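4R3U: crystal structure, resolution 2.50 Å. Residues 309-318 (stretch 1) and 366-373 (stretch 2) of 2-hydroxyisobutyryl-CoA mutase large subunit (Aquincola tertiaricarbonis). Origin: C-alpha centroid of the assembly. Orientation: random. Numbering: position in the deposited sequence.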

# COMPACT_ATOMS: atom_id res chain seq x y z
N GLU A 309 -2.96 8.11 12.57
CA GLU A 309 -2.05 7.14 13.16
C GLU A 309 -0.64 7.67 13.26
O GLU A 309 -0.03 7.50 14.30
CB GLU A 309 -2.12 5.80 12.38
CG GLU A 309 -3.43 5.10 12.65
CD GLU A 309 -3.64 4.75 14.12
OE1 GLU A 309 -2.81 3.99 14.66
OE2 GLU A 309 -4.62 5.23 14.73
N VAL A 310 -0.17 8.41 12.26
CA VAL A 310 1.14 9.08 12.26
C VAL A 310 1.16 10.19 13.34
O VAL A 310 2.10 10.28 14.13
CB VAL A 310 1.49 9.63 10.85
CG1 VAL A 310 2.79 10.42 10.87
CG2 VAL A 310 1.55 8.51 9.81
N ALA A 311 0.09 11.01 13.39
CA ALA A 311 -0.07 12.09 14.35
C ALA A 311 -0.03 11.53 15.79
O ALA A 311 0.60 12.11 16.67
CB ALA A 311 -1.39 12.79 14.12
N LYS A 312 -0.71 10.38 16.00
CA LYS A 312 -0.82 9.67 17.25
C LYS A 312 0.56 9.21 17.73
O LYS A 312 0.87 9.38 18.91
CB LYS A 312 -1.77 8.47 17.06
CG LYS A 312 -2.12 7.68 18.32
CD LYS A 312 -2.61 6.27 17.96
CE LYS A 312 -1.44 5.35 17.67
NZ LYS A 312 -1.89 4.07 17.07
N PHE A 313 1.39 8.63 16.83
CA PHE A 313 2.73 8.13 17.16
C PHE A 313 3.66 9.26 17.59
O PHE A 313 4.40 9.11 18.56
CB PHE A 313 3.33 7.36 15.98
CG PHE A 313 2.59 6.12 15.51
CD1 PHE A 313 2.17 5.15 16.41
CD2 PHE A 313 2.40 5.88 14.14
CE1 PHE A 313 1.53 3.98 15.97
CE2 PHE A 313 1.74 4.73 13.70
CZ PHE A 313 1.33 3.78 14.61
N ARG A 314 3.61 10.41 16.88
CA ARG A 314 4.41 11.61 17.15
C ARG A 314 3.96 12.27 18.43
O ARG A 314 4.80 12.63 19.26
CB ARG A 314 4.39 12.57 15.95
CG ARG A 314 4.98 11.95 14.69
CD ARG A 314 4.67 12.74 13.43
NE ARG A 314 5.68 13.77 13.17
CZ ARG A 314 5.54 15.06 13.45
NH1 ARG A 314 4.42 15.50 14.01
NH2 ARG A 314 6.51 15.91 13.16
N ALA A 315 2.62 12.33 18.64
CA ALA A 315 2.03 12.86 19.89
C ALA A 315 2.44 12.01 21.09
O ALA A 315 2.80 12.56 22.11
CB ALA A 315 0.51 12.90 19.78
N LEU A 316 2.42 10.68 20.96
CA LEU A 316 2.83 9.75 22.03
C LEU A 316 4.27 10.00 22.44
O LEU A 316 4.54 10.09 23.63
CB LEU A 316 2.67 8.28 21.56
CG LEU A 316 1.29 7.69 21.74
CD1 LEU A 316 1.07 6.53 20.80
CD2 LEU A 316 1.05 7.30 23.19
N ARG A 317 5.19 10.15 21.46
CA ARG A 317 6.60 10.41 21.72
C ARG A 317 6.80 11.71 22.47
O ARG A 317 7.64 11.75 23.37
CB ARG A 317 7.42 10.41 20.43
CG ARG A 317 7.97 9.04 20.06
CD ARG A 317 9.16 9.13 19.12
NE ARG A 317 8.79 9.75 17.85
CZ ARG A 317 8.38 9.09 16.77
NH1 ARG A 317 8.37 7.77 16.76
NH2 ARG A 317 8.02 9.75 15.69
N ARG A 318 6.03 12.77 22.09
CA ARG A 318 6.11 14.11 22.71
C ARG A 318 5.58 14.09 24.15
O ARG A 318 6.23 14.63 25.04
CB ARG A 318 5.38 15.16 21.86
CG ARG A 318 5.54 16.60 22.37
CD ARG A 318 5.48 17.60 21.24
NE ARG A 318 4.11 17.99 20.94
CZ ARG A 318 3.70 18.49 19.78
NH1 ARG A 318 2.44 18.88 19.63
NH2 ARG A 318 4.54 18.61 18.76
N LEU A 366 3.14 1.57 6.10
CA LEU A 366 3.68 2.88 5.75
C LEU A 366 3.47 3.92 6.87
O LEU A 366 4.40 4.66 7.17
CB LEU A 366 3.15 3.38 4.39
CG LEU A 366 3.76 4.72 3.88
CD1 LEU A 366 5.31 4.64 3.75
CD2 LEU A 366 3.10 5.16 2.60
N SER A 367 2.27 3.95 7.48
CA SER A 367 1.94 4.82 8.62
C SER A 367 2.91 4.54 9.79
O SER A 367 3.37 5.47 10.44
CB SER A 367 0.51 4.56 9.10
OG SER A 367 -0.47 5.38 8.49
N ALA A 368 3.25 3.27 10.04
CA ALA A 368 4.18 2.88 11.11
C ALA A 368 5.60 3.41 10.86
O ALA A 368 6.26 3.89 11.80
CB ALA A 368 4.19 1.36 11.25
N VAL A 369 6.05 3.35 9.59
CA VAL A 369 7.37 3.78 9.12
C VAL A 369 7.46 5.32 9.18
O VAL A 369 8.46 5.86 9.66
CB VAL A 369 7.63 3.21 7.69
CG1 VAL A 369 8.89 3.79 7.06
CG2 VAL A 369 7.70 1.70 7.72
N LEU A 370 6.40 6.01 8.73
CA LEU A 370 6.31 7.47 8.74
C LEU A 370 6.16 7.94 10.19
O LEU A 370 6.59 9.06 10.53
CB LEU A 370 5.13 7.95 7.85
CG LEU A 370 5.19 7.65 6.35
CD1 LEU A 370 4.12 8.42 5.63
CD2 LEU A 370 6.57 7.96 5.71
N GLY A 371 5.58 7.07 11.02
CA GLY A 371 5.39 7.24 12.47
C GLY A 371 6.63 6.97 13.30
O GLY A 371 6.65 7.31 14.49
N GLY A 372 7.68 6.39 12.70
CA GLY A 372 8.97 6.16 13.37
C GLY A 372 9.06 4.97 14.30
O GLY A 372 9.79 5.01 15.29
N ALA A 373 8.36 3.85 13.95
CA ALA A 373 8.36 2.59 14.70
C ALA A 373 9.77 1.94 14.67
O ALA A 373 10.52 2.13 13.69
CB ALA A 373 7.32 1.65 14.13

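Residues 309-318 form part of a continuous helix that packs against the last turn of a second helix and the glycine-rich segment following it. The helix axes approach to 8.7 Å and their N-to-C directions differ by 32°. The backbones come closest at Gly-371, whose CA lies 4.6 Å from the CA of Val-310. An ideal CB on Gly-371 would point toward the first helix and fall 2.3 Å from Phe-313 CD2, so the ring, as placed, occupies space that a side chain at this position would need.

Phe-313 directs its CA-to-CB bond toward the second stretch and adopts the m rotamer (chi1 -61°, chi2 -48°), which lays the ring alongside the final helical turn. Its CE2 atom is 3.7 Å from Ser-367 O, which sits at the ring edge, near the ring plane, and 4.0 Å from Ala-368 CA. At the base of the side chain, Phe-313 CB lies 3.6 Å from Gly-371 O. The CA-to-CB bond of Val-310, one turn earlier, points sideways. With chi1 at 176° (t), the side chain places CG2 3.6 Å from Ser-367 O and 4.1 Å from Leu-370 CB, the latter an apolar side-chain contact. Ser-367 O is not left unpaired beside these carbon atoms, because it accepts the helical hydrogen bond from Gly-371 N at 2.8 Å.

The polar component of the contact comes from Arg-317. Its CA-to-CB bond points toward the second stretch, and the m, t, m sequence of chi1 to chi3 (-90°, -158°, -62°) carries the guanidinium to the carbonyl of Gly-371. There it forms a forked pair of hydrogen bonds to one carbonyl: NH1 to Gly-371 O at 2.9 Å and NH2 to Gly-371 O at 3.0 Å. The acceptor lies at the guanidinium edge, near its plane, and the N-H...O angles of 142° and 136° are bent, as expected when two nitrogens share one oxygen.

Gly-372 leaves the helix with phi/psi of 80/35, a positive phi that favours glycine, in a Schellman motif. Ala-373 N bonds to Ala-368 O at 3.0 Å, while the bond from Gly-372 N to Val-369 O, at 3.2 Å, is weak. An ideal CB on Gly-372 would lie 2.8 Å from Arg-317 NH1, a clash, so this glycine also leaves room for the arginine.

Glu-309 starts toward the second stretch, its CB 4.2 Å from Ser-367 OG, but its m, m conformation leads the carboxylate away. There OE1 forms a salt bridge with Lys-312 NZ at 2.6 Å.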